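PDB 6XCQ: EreC from Klebsiella pneumoniae, which probably hydrolyses the lactone ring of erythromycin and related macrolides, an esterase activity that confers resistance to these antibiotics. Local coordinates for residues L86-D91 with S146-Q151. The protein carries 1 engineered substitution. Sequence-based numbering, arbitrary orientation.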
ATOM      1  N   LEU A  86     -10.848  10.898  10.010  1.00 20.43           N
ATOM      2  CA  LEU A  86     -11.382  10.927   8.651  1.00 18.89           C
ATOM      3  C   LEU A  86     -12.748  10.258   8.588  1.00 19.28           C
ATOM      4  O   LEU A  86     -13.649  10.728   7.877  1.00 21.01           O
ATOM      5  CB  LEU A  86     -10.407  10.250   7.689  1.00 18.46           C
ATOM      6  CG  LEU A  86      -9.089  10.993   7.474  1.00 22.21           C
ATOM      7  CD1 LEU A  86      -8.064  10.113   6.737  1.00 15.84           C
ATOM      8  CD2 LEU A  86      -9.366  12.283   6.740  1.00 18.79           C
ATOM      9  N   VAL A  87     -12.928   9.174   9.336  1.00 16.13           N
ATOM     10  CA  VAL A  87     -14.207   8.475   9.330  1.00 20.87           C
ATOM     11  C   VAL A  87     -15.260   9.295  10.061  1.00 26.71           C
ATOM     12  O   VAL A  87     -16.333   9.586   9.517  1.00 28.38           O
ATOM     13  CB  VAL A  87     -14.060   7.072   9.941  1.00 22.61           C
ATOM     14  CG1 VAL A  87     -15.442   6.492  10.266  1.00 26.64           C
ATOM     15  CG2 VAL A  87     -13.319   6.171   8.983  1.00 21.81           C
ATOM     16  N   GLU A  88     -14.962   9.708  11.290  1.00 21.25           N
ATOM     17  CA  GLU A  88     -16.001  10.300  12.122  1.00 22.56           C
ATOM     18  C   GLU A  88     -16.264  11.761  11.812  1.00 20.86           C
ATOM     19  O   GLU A  88     -17.357  12.253  12.117  1.00 28.33           O
ATOM     20  CB  GLU A  88     -15.656  10.144  13.594  1.00 24.33           C
ATOM     21  CG  GLU A  88     -15.572   8.713  14.007  1.00 27.25           C
ATOM     22  CD  GLU A  88     -15.169   8.591  15.446  1.00 29.49           C
ATOM     23  OE1 GLU A  88     -15.277   9.609  16.154  1.00 29.74           O
ATOM     24  OE2 GLU A  88     -14.728   7.501  15.857  1.00 29.88           O
ATOM     25  N   ARG A  89     -15.317  12.468  11.202  1.00 21.79           N
ATOM     26  CA  ARG A  89     -15.527  13.884  10.956  1.00 25.67           C
ATOM     27  C   ARG A  89     -15.626  14.246   9.488  1.00 34.22           C
ATOM     28  O   ARG A  89     -16.139  15.324   9.177  1.00 26.59           O
ATOM     29  CB  ARG A  89     -14.413  14.716  11.607  1.00 28.41           C
ATOM     30  CG  ARG A  89     -14.475  14.675  13.118  1.00 34.24           C
ATOM     31  CD  ARG A  89     -15.743  15.363  13.645  1.00 43.31           C
ATOM     32  NE  ARG A  89     -15.713  15.509  15.100  1.00 50.76           N
ATOM     33  CZ  ARG A  89     -15.094  16.495  15.742  1.00 49.21           C
ATOM     34  NH1 ARG A  89     -14.463  17.446  15.061  1.00 56.93           N
ATOM     35  NH2 ARG A  89     -15.115  16.536  17.068  1.00 56.01           N
ATOM     36  N   HIS A  90     -15.178  13.375   8.583  1.00 25.80           N
ATOM     37  CA  HIS A  90     -15.277  13.641   7.157  1.00 26.35           C
ATOM     38  C   HIS A  90     -15.903  12.483   6.387  1.00 18.78           C
ATOM     39  O   HIS A  90     -15.883  12.497   5.148  1.00 26.03           O
ATOM     40  CB  HIS A  90     -13.895  13.994   6.591  1.00 21.78           C
ATOM     41  CG  HIS A  90     -13.359  15.298   7.098  1.00 29.93           C
ATOM     42  ND1 HIS A  90     -13.729  16.510   6.560  1.00 25.73           N
ATOM     43  CD2 HIS A  90     -12.486  15.582   8.096  1.00 28.91           C
ATOM     44  CE1 HIS A  90     -13.114  17.485   7.205  1.00 37.38           C
ATOM     45  NE2 HIS A  90     -12.348  16.948   8.139  1.00 30.04           N
ATOM     46  N   ASP A  91     -16.446  11.479   7.082  1.00 24.06           N
ATOM     47  CA  ASP A  91     -17.281  10.435   6.465  1.00 21.30           C
ATOM     48  C   ASP A  91     -16.529   9.569   5.456  1.00 28.27           C
ATOM     49  O   ASP A  91     -17.117   9.087   4.480  1.00 25.07           O
ATOM     50  CB  ASP A  91     -18.516  11.048   5.798  1.00 34.41           C
ATOM     51  CG  ASP A  91     -19.688  11.153   6.743  1.00 54.05           C
ATOM     52  OD1 ASP A  91     -20.206  10.096   7.163  1.00 54.12           O
ATOM     53  OD2 ASP A  91     -20.077  12.295   7.070  1.00 57.54           O
ATOM     54  N   SER A 146     -18.164   0.793  17.630  1.00 38.38           N
ATOM     55  CA  SER A 146     -18.777   2.011  17.121  1.00 30.95           C
ATOM     56  C   SER A 146     -20.000   1.749  16.253  1.00 40.34           C
ATOM     57  O   SER A 146     -20.758   2.687  15.986  1.00 42.51           O
ATOM     58  CB  SER A 146     -17.756   2.817  16.320  1.00 39.58           C
ATOM     59  OG  SER A 146     -17.633   2.289  15.009  1.00 31.29           O
ATOM     60  N   GLY A 147     -20.212   0.512  15.813  1.00 37.38           N
ATOM     61  CA  GLY A 147     -21.272   0.207  14.874  1.00 31.22           C
ATOM     62  C   GLY A 147     -21.050   0.716  13.468  1.00 36.23           C
ATOM     63  O   GLY A 147     -21.938   0.557  12.630  1.00 32.90           O
ATOM     64  N   ARG A 148     -19.904   1.325  13.179  1.00 34.23           N
ATOM     65  CA  ARG A 148     -19.648   1.861  11.851  1.00 35.40           C
ATOM     66  C   ARG A 148     -19.228   0.746  10.888  1.00 38.44           C
ATOM     67  O   ARG A 148     -18.968  -0.397  11.277  1.00 33.72           O
ATOM     68  CB  ARG A 148     -18.584   2.958  11.913  1.00 33.37           C
ATOM     69  CG  ARG A 148     -18.967   4.129  12.814  1.00 41.41           C
ATOM     70  CD  ARG A 148     -17.791   5.064  13.083  1.00 33.84           C
ATOM     71  NE  ARG A 148     -18.208   6.331  13.682  1.00 39.53           N
ATOM     72  CZ  ARG A 148     -18.758   7.334  13.000  1.00 33.40           C
ATOM     73  NH1 ARG A 148     -19.096   8.456  13.617  1.00 38.41           N
ATOM     74  NH2 ARG A 148     -18.964   7.213  11.695  1.00 28.90           N
ATOM     75  N   LYS A 149     -19.181   1.095   9.605  1.00 26.09           N
ATOM     76  CA  LYS A 149     -18.862   0.143   8.553  1.00 38.82           C
ATOM     77  C   LYS A 149     -17.913   0.789   7.555  1.00 32.30           C
ATOM     78  O   LYS A 149     -18.098   1.947   7.167  1.00 32.03           O
ATOM     79  CB  LYS A 149     -20.131  -0.345   7.831  1.00 42.76           C
ATOM     80  CG  LYS A 149     -21.139  -1.073   8.730  1.00 45.75           C
ATOM     81  CD  LYS A 149     -20.705  -2.514   9.019  1.00 46.79           C
ATOM     82  CE  LYS A 149     -21.882  -3.399   9.434  1.00 43.00           C
ATOM     83  NZ  LYS A 149     -22.566  -2.901  10.671  1.00 43.55           N
ATOM     84  N   LEU A 150     -16.904   0.025   7.140  1.00 26.68           N
ATOM     85  CA  LEU A 150     -15.891   0.456   6.190  1.00 29.33           C
ATOM     86  C   LEU A 150     -15.641  -0.641   5.169  1.00 23.68           C
ATOM     87  O   LEU A 150     -15.632  -1.826   5.507  1.00 28.04           O
ATOM     88  CB  LEU A 150     -14.566   0.777   6.881  1.00 27.37           C
ATOM     89  CG  LEU A 150     -14.504   1.931   7.873  1.00 35.89           C
ATOM     90  CD1 LEU A 150     -13.067   2.084   8.369  1.00 25.30           C
ATOM     91  CD2 LEU A 150     -15.000   3.212   7.223  1.00 35.26           C
ATOM     92  N   GLN A 151     -15.405  -0.236   3.931  1.00 23.22           N
ATOM     93  CA  GLN A 151     -14.998  -1.153   2.878  1.00 25.52           C
ATOM     94  C   GLN A 151     -13.476  -1.294   2.888  1.00 24.82           C
ATOM     95  O   GLN A 151     -12.756  -0.296   2.843  1.00 26.31           O
ATOM     96  CB  GLN A 151     -15.484  -0.627   1.524  1.00 18.32           C
ATOM     97  CG  GLN A 151     -15.283  -1.559   0.330  1.00 36.76           C
ATOM     98  CD  GLN A 151     -15.805  -0.946  -0.970  1.00 40.15           C
ATOM     99  OE1 GLN A 151     -16.546   0.040  -0.948  1.00 41.98           O
ATOM    100  NE2 GLN A 151     -15.414  -1.523  -2.105  1.00 36.70           N
TER
HETATM  101  O   HOH W   1     -19.836  10.724  12.291  1.00 45.22           O
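Val87 meets Leu150 and Arg148 where the last turn of helix 73-90 faces the loop between helix 126-146 and strand 151-154. The inner part is apolar, around the buried valine. Val87 CG2 lies 3.8 Å from Leu150 CD2, and the same leucine also packs on Leu143 and Ile95. The other branch, CG1, stands anti to the backbone N (chi1 165°). It comes within 3.9 Å of Arg148 CD, where the two side chains run past each other in opposite senses.

The outer part is polar, partly exposed and water-bridged, though no less closely packed. Arg148 reaches across to the helix with its chain extended from CG to NE. One face of its guanidinium receives Glu88 CG, 3.2 Å above the plane and off-centre. The carboxylate and guanidinium planes are 7° apart. Glu88 OE2 is 4.3 Å from Arg148 NE and well out of the guanidinium plane, so no N-H points at it. That oxygen makes a salt bridge to Arg84 and a hydrogen bond with Tyr142. At the guanidinium edge a water accepts from Arg148 NH1 at 2.7 Å and donates to Glu88 O at 2.9 Å.

Ser146 OG accepts the backbone N-H of Arg148, an ST turn at the end of helix 126-146. The contact packs the end of one crossover helix, leading to strand 94-97, on the loop entering its parallel neighbour, outermost strand 151-154. No direct hydrogen bond joins the segments: apolar packing, one water and probably a modest charge attraction do.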